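Local coordinates for protein DMATS type aromatic prenyltransferase (Micromonospora olivasterospora, PDB 6ZRY) that probably transfers a dimethylallyl group to the 6-position of the tryptophan indole ring, as a DMATS-type aromatic prenyltransferase of the ABBA-barrel fold, at residues G260-T265 with D269-Y274; R177-H182 with A228-G233; R293-L298 with D306-A311. All coordinates share one frame; numbering follows the deposited sequence.

Along the chain the contacts come in series: interaction 2, then interaction 1, then interaction 3. Interactions 1 and 2 are neighbours, their centres 8 Å apart. The turn of 228-233 touches the end of the hairpin formed by strands 258-265 and 273-278, with P271 O probably hydrogen-bonded to D232 N, and helix 174-182 packs on the same hairpin through L179 and Y262. Interaction 3 lies about 27 Å from interaction 1 and 31 Å from interaction 2, centre to centre, and joins helices 287-300 and 305-315. Interaction 1 is part of the antiparallel barrel that holds the tryptophan, while interactions 2 and 3 lie in the helical layer around it.

Interaction 1. Residues G260-T265 with D269-Y274; sequences GSYTFT and DRPVGY
The backbone O of T263 accepts V272 N at 3.0 Å and also meets P271 CA in a CA-H...O contact. The N of the same T263 gives a 3.0 Å hydrogen bond to G273 O. S261 O receives a further CA-H...O contact from Y274 CA.

Y262 and Y274 form a non-hydrogen-bonded antiparallel pair with their side chains on the same face of the sheet. Y274, its CG anti to the backbone N (chi1 179°), turns a ring edge to the face of Y262, an edge-to-face stack with centroids 5.3 Å apart and planes at 64°. On its P271 side, Y262 CD2 lies 3.9 Å from P271 CG, and that same CG meets the edge of the F264 ring at CE1 (3.7 Å). An alanine in place of Y262 would remove this ring and is likely to leave Y274 without its stacking partner and P271 less firmly packed. Farther along, a water links T265 N to R270 O.

Y262 and F264 also rest on helix 174-182, through L179 and S175. The whole is a beta hairpin of the ABBA barrel, two adjacent antiparallel strands with a helix packed outside; D269, which binds calcium in another structure of this protein though none is bound here, lies in the connection between them.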
ATOM      1  N   GLY A 260      -3.729  -9.653  -2.987  1.00 15.02           N
ATOM      2  CA  GLY A 260      -2.745 -10.449  -2.265  1.00 15.14           C
ATOM      3  C   GLY A 260      -1.355  -9.984  -2.548  1.00 15.56           C
ATOM      4  O   GLY A 260      -1.083  -9.619  -3.704  1.00 16.20           O
ATOM      5  N   SER A 261      -0.474 -10.046  -1.567  1.00 15.32           N
ATOM      6  CA  SER A 261       0.962  -9.780  -1.775  1.00 15.70           C
ATOM      7  C   SER A 261       1.789 -10.988  -1.350  1.00 15.79           C
ATOM      8  O   SER A 261       1.376 -11.724  -0.447  1.00 15.53           O
ATOM      9  CB  SER A 261       1.416  -8.508  -1.122  1.00 15.58           C
ATOM     10  OG  SER A 261       1.500  -8.658   0.266  1.00 15.91           O
ATOM     11  N   TYR A 262       2.856 -11.204  -2.097  1.00 16.22           N
ATOM     12  CA  TYR A 262       3.781 -12.337  -1.999  1.00 16.92           C
ATOM     13  C   TYR A 262       5.164 -11.801  -1.744  1.00 17.27           C
ATOM     14  O   TYR A 262       5.616 -10.943  -2.491  1.00 18.02           O
ATOM     15  CB  TYR A 262       3.715 -13.141  -3.304  1.00 17.95           C
ATOM     16  CG  TYR A 262       2.350 -13.710  -3.567  1.00 18.82           C
ATOM     17  CD1 TYR A 262       1.354 -12.970  -4.203  1.00 19.66           C
ATOM     18  CD2 TYR A 262       2.017 -14.945  -3.059  1.00 19.88           C
ATOM     19  CE1 TYR A 262       0.071 -13.484  -4.376  1.00 20.98           C
ATOM     20  CE2 TYR A 262       0.759 -15.489  -3.246  1.00 20.90           C
ATOM     21  CZ  TYR A 262      -0.214 -14.770  -3.916  1.00 21.75           C
ATOM     22  OH  TYR A 262      -1.453 -15.349  -4.059  1.00 25.27           O
ATOM     23  N   THR A 263       5.829 -12.288  -0.727  1.00 17.96           N
ATOM     24  CA  THR A 263       7.207 -11.912  -0.408  1.00 18.84           C
ATOM     25  C   THR A 263       8.145 -12.964  -0.983  1.00 19.06           C
ATOM     26  O   THR A 263       8.054 -14.118  -0.558  1.00 19.08           O
ATOM     27  CB  THR A 263       7.402 -11.717   1.092  1.00 20.02           C
ATOM     28  OG1 THR A 263       6.489 -10.710   1.507  1.00 20.99           O
ATOM     29  CG2 THR A 263       8.793 -11.259   1.429  1.00 20.67           C
ATOM     30  N   PHE A 264       8.984 -12.550  -1.928  1.00 19.61           N
ATOM     31  CA  PHE A 264      10.007 -13.375  -2.617  1.00 21.15           C
ATOM     32  C   PHE A 264      11.354 -13.080  -1.986  1.00 21.66           C
ATOM     33  O   PHE A 264      11.734 -11.881  -1.853  1.00 20.98           O
ATOM     34  CB  PHE A 264      10.056 -13.084  -4.114  1.00 21.45           C
ATOM     35  CG  PHE A 264       8.749 -13.252  -4.834  1.00 22.65           C
ATOM     36  CD1 PHE A 264       7.911 -14.324  -4.554  1.00 23.41           C
ATOM     37  CD2 PHE A 264       8.347 -12.347  -5.804  1.00 23.38           C
ATOM     38  CE1 PHE A 264       6.715 -14.499  -5.244  1.00 24.00           C
ATOM     39  CE2 PHE A 264       7.145 -12.522  -6.479  1.00 23.77           C
ATOM     40  CZ  PHE A 264       6.331 -13.589  -6.188  1.00 23.83           C
ATOM     41  N   THR A 265      12.063 -14.124  -1.617  0.70 22.14           N
ATOM     42  CA  THR A 265      13.380 -14.014  -0.971  0.70 23.86           C
ATOM     43  C   THR A 265      14.378 -14.958  -1.657  0.70 25.16           C
ATOM     44  O   THR A 265      13.938 -15.971  -2.263  0.70 23.95           O
ATOM     45  CB  THR A 265      13.222 -14.246   0.535  0.70 24.18           C
ATOM     46  OG1 THR A 265      14.450 -13.803   1.102  0.70 25.80           O
ATOM     47  CG2 THR A 265      12.899 -15.686   0.887  0.70 23.82           C
ATOM     48  N   ASP A 269      12.021 -21.360  -3.021  1.00 26.79           N
ATOM     49  CA  ASP A 269      11.251 -21.639  -4.263  1.00 26.07           C
ATOM     50  C   ASP A 269       9.757 -21.429  -4.018  1.00 24.90           C
ATOM     51  O   ASP A 269       8.988 -21.598  -4.960  1.00 24.12           O
ATOM     52  CB  ASP A 269      11.603 -23.008  -4.844  1.00 27.46           C
ATOM     53  CG  ASP A 269      10.987 -24.207  -4.126  1.00 28.16           C
ATOM     54  OD1 ASP A 269      10.411 -24.000  -3.019  1.00 27.18           O
ATOM     55  OD2 ASP A 269      11.078 -25.377  -4.716  1.00 30.52           O
ATOM     56  N   ARG A 270       9.361 -21.052  -2.802  1.00 24.30           N
ATOM     57  CA  ARG A 270       7.957 -20.636  -2.498  1.00 23.57           C
ATOM     58  C   ARG A 270       8.029 -19.259  -1.828  1.00 23.03           C
ATOM     59  O   ARG A 270       8.996 -18.958  -1.128  1.00 22.78           O
ATOM     60  CB  ARG A 270       7.222 -21.670  -1.614  1.00 23.73           C
ATOM     61  CG  ARG A 270       7.059 -23.078  -2.225  1.00 24.69           C
ATOM     62  CD  ARG A 270       6.025 -23.164  -3.360  1.00 25.34           C
ATOM     63  NE  ARG A 270       5.926 -24.522  -3.932  1.00 26.69           N
ATOM     64  CZ  ARG A 270       6.728 -25.019  -4.902  1.00 26.59           C
ATOM     65  NH1 ARG A 270       7.680 -24.279  -5.430  1.00 26.17           N
ATOM     66  NH2 ARG A 270       6.564 -26.272  -5.336  1.00 26.93           N
ATOM     67  N   PRO A 271       7.040 -18.362  -2.045  1.00 22.82           N
ATOM     68  CA  PRO A 271       6.980 -17.115  -1.281  1.00 22.53           C
ATOM     69  C   PRO A 271       7.012 -17.456   0.206  1.00 22.92           C
ATOM     70  O   PRO A 271       6.465 -18.491   0.555  1.00 23.08           O
ATOM     71  CB  PRO A 271       5.649 -16.470  -1.677  1.00 22.13           C
ATOM     72  CG  PRO A 271       5.299 -17.116  -3.034  1.00 22.33           C
ATOM     73  CD  PRO A 271       5.929 -18.494  -2.999  1.00 22.48           C
ATOM     74  N   VAL A 272       7.630 -16.589   1.028  1.00 23.04           N
ATOM     75  CA  VAL A 272       7.858 -16.809   2.492  1.00 23.16           C
ATOM     76  C   VAL A 272       6.940 -15.913   3.323  1.00 22.63           C
ATOM     77  O   VAL A 272       7.034 -15.958   4.564  1.00 24.04           O
ATOM     78  CB  VAL A 272       9.325 -16.585   2.857  1.00 23.59           C
ATOM     79  CG1 VAL A 272      10.218 -17.605   2.155  1.00 24.92           C
ATOM     80  CG2 VAL A 272       9.789 -15.162   2.561  1.00 23.97           C
ATOM     81  N   GLY A 273       6.156 -15.071   2.681  1.00 21.51           N
ATOM     82  CA  GLY A 273       5.230 -14.156   3.354  1.00 20.81           C
ATOM     83  C   GLY A 273       4.082 -13.908   2.450  1.00 19.85           C
ATOM     84  O   GLY A 273       4.311 -13.925   1.202  1.00 19.30           O
ATOM     85  N   TYR A 274       2.904 -13.751   3.029  1.00 18.55           N
ATOM     86  CA  TYR A 274       1.650 -13.466   2.315  1.00 17.83           C
ATOM     87  C   TYR A 274       0.866 -12.432   3.106  1.00 17.78           C
ATOM     88  O   TYR A 274       0.777 -12.584   4.325  1.00 18.09           O
ATOM     89  CB  TYR A 274       0.807 -14.723   2.163  1.00 17.72           C
ATOM     90  CG  TYR A 274      -0.493 -14.463   1.470  1.00 17.58           C
ATOM     91  CD1 TYR A 274      -0.548 -14.309   0.104  1.00 17.07           C
ATOM     92  CD2 TYR A 274      -1.677 -14.351   2.194  1.00 17.45           C
ATOM     93  CE1 TYR A 274      -1.734 -14.043  -0.544  1.00 17.12           C
ATOM     94  CE2 TYR A 274      -2.878 -14.106   1.558  1.00 17.47           C
ATOM     95  CZ  TYR A 274      -2.903 -13.939   0.195  1.00 17.53           C
ATOM     96  OH  TYR A 274      -4.073 -13.690  -0.442  1.00 18.80           O
TER
HETATM   97  O   HOH W   1      -3.924 -14.137  -2.909  1.00 27.27           O
HETATM   98  O   HOH W   2      10.519 -16.545  -1.562  1.00 29.02           O

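Interaction 2. Residues R177-H182 with A228-G233; sequences RALLDH and ASVVDG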
ATOM      1  N   ARG A 177       7.957 -18.130 -10.253  0.56 23.28           N
ATOM      2  CA  ARG A 177       7.599 -19.208 -11.224  0.56 23.25           C
ATOM      3  C   ARG A 177       6.518 -20.091 -10.574  0.56 22.61           C
ATOM      4  O   ARG A 177       5.546 -20.413 -11.251  0.56 22.26           O
ATOM      5  CB  ARG A 177       8.834 -20.005 -11.677  0.56 23.98           C
ATOM      6  CG  ARG A 177       9.491 -19.459 -12.942  0.56 24.80           C
ATOM      7  CD  ARG A 177      10.630 -20.306 -13.496  0.56 24.86           C
ATOM      8  NE  ARG A 177      11.872 -20.028 -12.791  0.56 25.18           N
ATOM      9  CZ  ARG A 177      12.422 -20.786 -11.834  0.56 25.14           C
ATOM     10  NH1 ARG A 177      11.861 -21.924 -11.446  0.56 25.51           N
ATOM     11  NH2 ARG A 177      13.548 -20.397 -11.267  0.56 25.33           N
ATOM     12  N   ALA A 178       6.669 -20.401  -9.281  1.00 22.35           N
ATOM     13  CA  ALA A 178       5.673 -21.160  -8.483  1.00 21.93           C
ATOM     14  C   ALA A 178       4.325 -20.426  -8.516  1.00 21.98           C
ATOM     15  O   ALA A 178       3.290 -21.087  -8.706  1.00 21.02           O
ATOM     16  CB  ALA A 178       6.160 -21.359  -7.070  1.00 22.35           C
ATOM     17  N   LEU A 179       4.333 -19.090  -8.390  1.00 20.99           N
ATOM     18  CA  LEU A 179       3.083 -18.306  -8.411  1.00 22.10           C
ATOM     19  C   LEU A 179       2.495 -18.325  -9.824  1.00 22.25           C
ATOM     20  O   LEU A 179       1.301 -18.577  -9.946  1.00 22.47           O
ATOM     21  CB  LEU A 179       3.353 -16.888  -7.896  1.00 21.85           C
ATOM     22  CG  LEU A 179       2.151 -15.937  -7.850  1.00 22.57           C
ATOM     23  CD1 LEU A 179       1.149 -16.351  -6.804  1.00 22.78           C
ATOM     24  CD2 LEU A 179       2.602 -14.514  -7.586  1.00 23.14           C
ATOM     25  N   LEU A 180       3.272 -18.046 -10.861  1.00 23.08           N
ATOM     26  CA  LEU A 180       2.707 -17.989 -12.244  1.00 24.22           C
ATOM     27  C   LEU A 180       2.199 -19.376 -12.658  1.00 23.17           C
ATOM     28  O   LEU A 180       1.133 -19.456 -13.256  1.00 23.39           O
ATOM     29  CB  LEU A 180       3.755 -17.463 -13.230  1.00 26.05           C
ATOM     30  CG  LEU A 180       3.946 -15.943 -13.306  1.00 27.82           C
ATOM     31  CD1 LEU A 180       4.680 -15.567 -14.590  1.00 28.18           C
ATOM     32  CD2 LEU A 180       2.625 -15.178 -13.211  1.00 28.45           C
ATOM     33  N   ASP A 181       2.944 -20.439 -12.370  1.00 22.56           N
ATOM     34  CA  ASP A 181       2.607 -21.790 -12.872  1.00 22.41           C
ATOM     35  C   ASP A 181       1.534 -22.450 -12.000  1.00 21.78           C
ATOM     36  O   ASP A 181       0.800 -23.316 -12.544  1.00 21.82           O
ATOM     37  CB  ASP A 181       3.837 -22.668 -12.963  1.00 23.32           C
ATOM     38  CG  ASP A 181       4.784 -22.234 -14.082  1.00 24.35           C
ATOM     39  OD1 ASP A 181       4.360 -21.406 -14.916  1.00 24.80           O
ATOM     40  OD2 ASP A 181       5.914 -22.680 -14.071  1.00 24.80           O
ATOM     41  N   HIS A 182       1.476 -22.129 -10.701  1.00 21.17           N
ATOM     42  CA  HIS A 182       0.611 -22.870  -9.733  1.00 20.86           C
ATOM     43  C   HIS A 182      -0.254 -21.948  -8.856  1.00 20.87           C
ATOM     44  O   HIS A 182      -1.018 -22.516  -8.075  1.00 20.12           O
ATOM     45  CB  HIS A 182       1.474 -23.820  -8.874  1.00 21.18           C
ATOM     46  CG  HIS A 182       2.150 -24.836  -9.721  1.00 21.86           C
ATOM     47  ND1 HIS A 182       1.450 -25.799 -10.400  1.00 22.14           N
ATOM     48  CD2 HIS A 182       3.451 -24.973 -10.063  1.00 22.32           C
ATOM     49  CE1 HIS A 182       2.314 -26.521 -11.138  1.00 22.97           C
ATOM     50  NE2 HIS A 182       3.546 -26.024 -10.934  1.00 22.00           N
ATOM     51  N   ALA A 228      -3.102 -18.033  -2.492  1.00 16.73           N
ATOM     52  CA  ALA A 228      -2.277 -17.842  -1.279  1.00 17.37           C
ATOM     53  C   ALA A 228      -1.565 -19.138  -0.884  1.00 18.07           C
ATOM     54  O   ALA A 228      -0.499 -19.064  -0.263  1.00 18.59           O
ATOM     55  CB  ALA A 228      -3.121 -17.314  -0.152  1.00 17.16           C
ATOM     56  N   SER A 229      -2.143 -20.295  -1.200  1.00 19.40           N
ATOM     57  CA  SER A 229      -1.663 -21.605  -0.712  1.00 20.45           C
ATOM     58  C   SER A 229      -0.290 -21.965  -1.294  1.00 20.30           C
ATOM     59  O   SER A 229       0.295 -22.924  -0.771  1.00 20.98           O
ATOM     60  CB  SER A 229      -2.686 -22.700  -0.937  1.00 21.30           C
ATOM     61  OG  SER A 229      -2.924 -22.902  -2.303  1.00 23.61           O
ATOM     62  N   VAL A 230       0.245 -21.238  -2.294  1.00 19.89           N
ATOM     63  CA  VAL A 230       1.659 -21.466  -2.754  1.00 20.26           C
ATOM     64  C   VAL A 230       2.639 -20.968  -1.689  1.00 20.77           C
ATOM     65  O   VAL A 230       3.815 -21.372  -1.745  1.00 20.94           O
ATOM     66  CB  VAL A 230       2.012 -20.859  -4.137  1.00 20.57           C
ATOM     67  CG1 VAL A 230       1.126 -21.417  -5.244  1.00 20.86           C
ATOM     68  CG2 VAL A 230       2.001 -19.336  -4.141  1.00 20.16           C
ATOM     69  N   VAL A 231       2.203 -20.118  -0.761  1.00 21.23           N
ATOM     70  CA  VAL A 231       3.090 -19.569   0.293  1.00 22.45           C
ATOM     71  C   VAL A 231       3.266 -20.586   1.413  1.00 24.99           C
ATOM     72  O   VAL A 231       2.235 -21.101   1.954  1.00 23.46           O
ATOM     73  CB  VAL A 231       2.549 -18.248   0.841  1.00 22.29           C
ATOM     74  CG1 VAL A 231       3.488 -17.638   1.883  1.00 22.53           C
ATOM     75  CG2 VAL A 231       2.238 -17.264  -0.300  1.00 22.33           C
ATOM     76  N   ASP A 232       4.520 -20.743   1.834  1.00 28.20           N
ATOM     77  CA  ASP A 232       4.962 -21.493   3.028  1.00 31.18           C
ATOM     78  C   ASP A 232       4.132 -21.135   4.241  1.00 31.45           C
ATOM     79  O   ASP A 232       4.160 -19.961   4.644  1.00 31.77           O
ATOM     80  CB  ASP A 232       6.404 -21.157   3.396  1.00 33.92           C
ATOM     81  CG  ASP A 232       7.418 -22.007   2.688  1.00 36.57           C
ATOM     82  OD1 ASP A 232       7.049 -22.656   1.691  1.00 39.41           O
ATOM     83  OD2 ASP A 232       8.569 -22.026   3.151  1.00 41.91           O
ATOM     84  N   GLY A 233       3.458 -22.129   4.804  1.00 32.00           N
ATOM     85  CA  GLY A 233       2.910 -22.086   6.159  1.00 32.88           C
ATOM     86  C   GLY A 233       1.681 -21.208   6.288  1.00 32.94           C
ATOM     87  O   GLY A 233       1.263 -21.002   7.431  1.00 37.14           O
TER
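V230 holds CG1 anti to its own carbonyl carbon (chi1 -59°), which sends its two methyls to different parts of helix 174-182, while L179, with CG anti to the backbone N (chi1 -180°), brings CD1 toward the turn. The two side chains cross at about a right angle, and L179 CD1 meets V230 CG2 at 4.1 Å. The other methyl, CG1, lies over the helix backbone, 3.7 Å from H182 O and 4.1 Å from A178 O, so this branch rests on backbone oxygens more than on side chains. The contact is van der Waals packing, with no hydrogen bond between 177-182 and 228-233.

V230 occupies the third position of a type I beta turn, A228 to V231, closed by V231 N to A228 O at 2.9 Å, and its side chain points toward the helix. This turn begins at the last residue of helix 221-228 and leads toward helix 236-247, so the contact joins two parts of the helical layer outside the ABBA barrel. Strand 258-265 lies beside the turn, with Y262 touching V230 and V231. H182 O has a polar partner of its own in R226 NH1, from helix 221-228, while S229 OG binds R226 O.

Interaction 3. Residues R293-L298 with D306-A311; sequences RVAALL and DGLDRA
Helices 293-298 and 306-311 run roughly antiparallel, their N-to-C directions 150° apart and their axes 10.4 Å from each other at closest approach. A295 and L308 form the nearest backbone pair, with CA atoms 7.4 Å apart. Across this distance one side chain does most of the work: L308 reaches over to V294 and A295, neighbours on one turn, and L298, one turn further on.

With CG anti to the backbone N (chi1 169°), L308 directs both methyls at that helix. CD1 meets V294 CG1 at 3.9 Å, and CD2 settles against the small residue A295, 4.0 Å from its CB and 3.8 Å from its backbone N. The stem of the leucine is covered as well, since L298 CD1 approaches L308 CB at 3.7 Å. This is van der Waals packing, and the four residues are buried.

D309 OD1 adds a salt bridge to R291 NE of helix 287-300, a second tie between the two helices; R293 pairs with E289 within its own helix. Beneath the pair runs the barrel sheet, where V294 and L308 both touch V343 of strand 341-346, L298 touches V341 of that strand and F67 of strand 61-68, and L297 packs against helix 236-247.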
ATOM      1  N   ARG A 293     -15.738  -3.808  12.558  1.00 17.41           N
ATOM      2  CA  ARG A 293     -15.198  -5.056  11.992  1.00 17.37           C
ATOM      3  C   ARG A 293     -13.717  -5.146  12.287  1.00 16.80           C
ATOM      4  O   ARG A 293     -13.249  -6.210  12.653  1.00 17.02           O
ATOM      5  CB  ARG A 293     -15.443  -5.131  10.494  1.00 17.51           C
ATOM      6  CG  ARG A 293     -16.907  -5.179  10.135  1.00 17.98           C
ATOM      7  CD  ARG A 293     -17.095  -5.568   8.709  1.00 17.85           C
ATOM      8  NE  ARG A 293     -18.486  -5.535   8.307  1.00 18.50           N
ATOM      9  CZ  ARG A 293     -18.909  -5.555   7.039  1.00 18.63           C
ATOM     10  NH1 ARG A 293     -18.050  -5.582   6.028  1.00 18.30           N
ATOM     11  NH2 ARG A 293     -20.193  -5.454   6.786  1.00 19.16           N
ATOM     12  N   VAL A 294     -12.990  -4.066  12.082  1.00 16.55           N
ATOM     13  CA  VAL A 294     -11.535  -4.057  12.285  1.00 16.26           C
ATOM     14  C   VAL A 294     -11.251  -4.272  13.762  1.00 16.18           C
ATOM     15  O   VAL A 294     -10.386  -5.036  14.067  1.00 16.30           O
ATOM     16  CB  VAL A 294     -10.900  -2.765  11.757  1.00 16.07           C
ATOM     17  CG1 VAL A 294      -9.423  -2.702  12.119  1.00 16.25           C
ATOM     18  CG2 VAL A 294     -11.104  -2.633  10.252  1.00 16.08           C
ATOM     19  N   ALA A 295     -12.001  -3.621  14.653  1.00 16.91           N
ATOM     20  CA  ALA A 295     -11.887  -3.855  16.109  1.00 17.45           C
ATOM     21  C   ALA A 295     -12.105  -5.337  16.442  1.00 18.09           C
ATOM     22  O   ALA A 295     -11.322  -5.892  17.265  1.00 18.38           O
ATOM     23  CB  ALA A 295     -12.847  -2.963  16.843  1.00 17.77           C
ATOM     24  N   ALA A 296     -13.084  -5.985  15.838  1.00 18.57           N
ATOM     25  CA  ALA A 296     -13.337  -7.437  16.064  1.00 19.64           C
ATOM     26  C   ALA A 296     -12.102  -8.242  15.656  1.00 19.86           C
ATOM     27  O   ALA A 296     -11.724  -9.225  16.362  1.00 20.73           O
ATOM     28  CB  ALA A 296     -14.576  -7.875  15.322  1.00 19.43           C
ATOM     29  N   LEU A 297     -11.476  -7.878  14.539  1.00 19.80           N
ATOM     30  CA  LEU A 297     -10.299  -8.607  14.047  1.00 19.80           C
ATOM     31  C   LEU A 297      -9.145  -8.370  15.006  1.00 19.55           C
ATOM     32  O   LEU A 297      -8.492  -9.342  15.364  1.00 18.72           O
ATOM     33  CB  LEU A 297      -9.977  -8.169  12.624  1.00 20.43           C
ATOM     34  CG  LEU A 297     -10.963  -8.684  11.579  1.00 21.60           C
ATOM     35  CD1 LEU A 297     -10.791  -7.985  10.256  1.00 22.63           C
ATOM     36  CD2 LEU A 297     -10.831 -10.179  11.401  1.00 22.36           C
ATOM     37  N   LEU A 298      -8.912  -7.119  15.404  1.00 19.12           N
ATOM     38  CA  LEU A 298      -7.812  -6.804  16.357  1.00 19.66           C
ATOM     39  C   LEU A 298      -8.018  -7.577  17.675  1.00 19.68           C
ATOM     40  O   LEU A 298      -7.020  -8.141  18.209  1.00 19.66           O
ATOM     41  CB  LEU A 298      -7.742  -5.303  16.595  1.00 19.48           C
ATOM     42  CG  LEU A 298      -7.216  -4.457  15.433  1.00 19.59           C
ATOM     43  CD1 LEU A 298      -7.155  -3.004  15.846  1.00 19.45           C
ATOM     44  CD2 LEU A 298      -5.861  -4.917  14.973  1.00 19.84           C
ATOM     45  N   ASP A 306      -7.731   0.340  21.499  0.50 29.60           N
ATOM     46  CA  ASP A 306      -7.383   1.725  21.912  0.50 28.52           C
ATOM     47  C   ASP A 306      -6.472   2.367  20.854  0.50 26.98           C
ATOM     48  O   ASP A 306      -6.679   3.543  20.547  0.50 25.82           O
ATOM     49  CB  ASP A 306      -6.736   1.747  23.297  0.50 29.42           C
ATOM     50  CG  ASP A 306      -7.712   1.503  24.431  0.50 30.26           C
ATOM     51  OD1 ASP A 306      -8.955   1.511  24.176  0.50 29.97           O
ATOM     52  OD2 ASP A 306      -7.233   1.315  25.559  0.50 31.76           O
ATOM     53  N   GLY A 307      -5.505   1.613  20.321  1.00 25.86           N
ATOM     54  CA  GLY A 307      -4.573   2.115  19.296  1.00 25.42           C
ATOM     55  C   GLY A 307      -5.313   2.479  18.024  1.00 23.59           C
ATOM     56  O   GLY A 307      -5.036   3.555  17.453  1.00 23.40           O
ATOM     57  N   LEU A 308      -6.220   1.607  17.609  1.00 22.14           N
ATOM     58  CA  LEU A 308      -7.094   1.787  16.426  1.00 21.68           C
ATOM     59  C   LEU A 308      -7.947   3.056  16.605  1.00 21.27           C
ATOM     60  O   LEU A 308      -7.948   3.901  15.712  1.00 20.65           O
ATOM     61  CB  LEU A 308      -7.992   0.564  16.279  1.00 21.41           C
ATOM     62  CG  LEU A 308      -9.126   0.722  15.270  1.00 21.70           C
ATOM     63  CD1 LEU A 308      -8.587   0.732  13.867  1.00 21.89           C
ATOM     64  CD2 LEU A 308     -10.165  -0.358  15.444  1.00 21.73           C
ATOM     65  N   ASP A 309      -8.669   3.157  17.715  1.00 21.37           N
ATOM     66  CA  ASP A 309      -9.579   4.296  17.961  1.00 21.20           C
ATOM     67  C   ASP A 309      -8.780   5.598  18.068  1.00 21.04           C
ATOM     68  O   ASP A 309      -9.259   6.585  17.580  1.00 20.08           O
ATOM     69  CB  ASP A 309     -10.467   4.043  19.168  1.00 21.92           C
ATOM     70  CG  ASP A 309     -11.410   2.890  18.940  1.00 22.49           C
ATOM     71  OD1 ASP A 309     -11.750   2.631  17.765  1.00 23.84           O
ATOM     72  OD2 ASP A 309     -11.763   2.234  19.910  1.00 23.73           O
ATOM     73  N   ARG A 310      -7.594   5.586  18.661  1.00 21.70           N
ATOM     74  CA  ARG A 310      -6.753   6.803  18.756  1.00 23.24           C
ATOM     75  C   ARG A 310      -6.228   7.164  17.354  1.00 21.80           C
ATOM     76  O   ARG A 310      -6.213   8.391  17.025  1.00 20.94           O
ATOM     77  CB  ARG A 310      -5.647   6.619  19.801  1.00 26.08           C
ATOM     78  CG  ARG A 310      -6.169   6.666  21.235  1.00 29.13           C
ATOM     79  CD  ARG A 310      -5.145   7.032  22.295  1.00 33.58           C
ATOM     80  NE  ARG A 310      -3.832   6.421  22.097  1.00 36.72           N
ATOM     81  CZ  ARG A 310      -2.669   7.095  21.945  1.00 40.24           C
ATOM     82  NH1 ARG A 310      -1.533   6.419  21.778  1.00 41.13           N
ATOM     83  NH2 ARG A 310      -2.638   8.428  21.974  1.00 41.95           N
ATOM     84  N   ALA A 311      -5.845   6.184  16.541  1.00 21.07           N
ATOM     85  CA  ALA A 311      -5.335   6.467  15.171  1.00 20.10           C
ATOM     86  C   ALA A 311      -6.474   7.077  14.339  1.00 19.28           C
ATOM     87  O   ALA A 311      -6.248   8.042  13.642  1.00 19.32           O
ATOM     88  CB  ALA A 311      -4.757   5.229  14.523  1.00 20.40           C
TER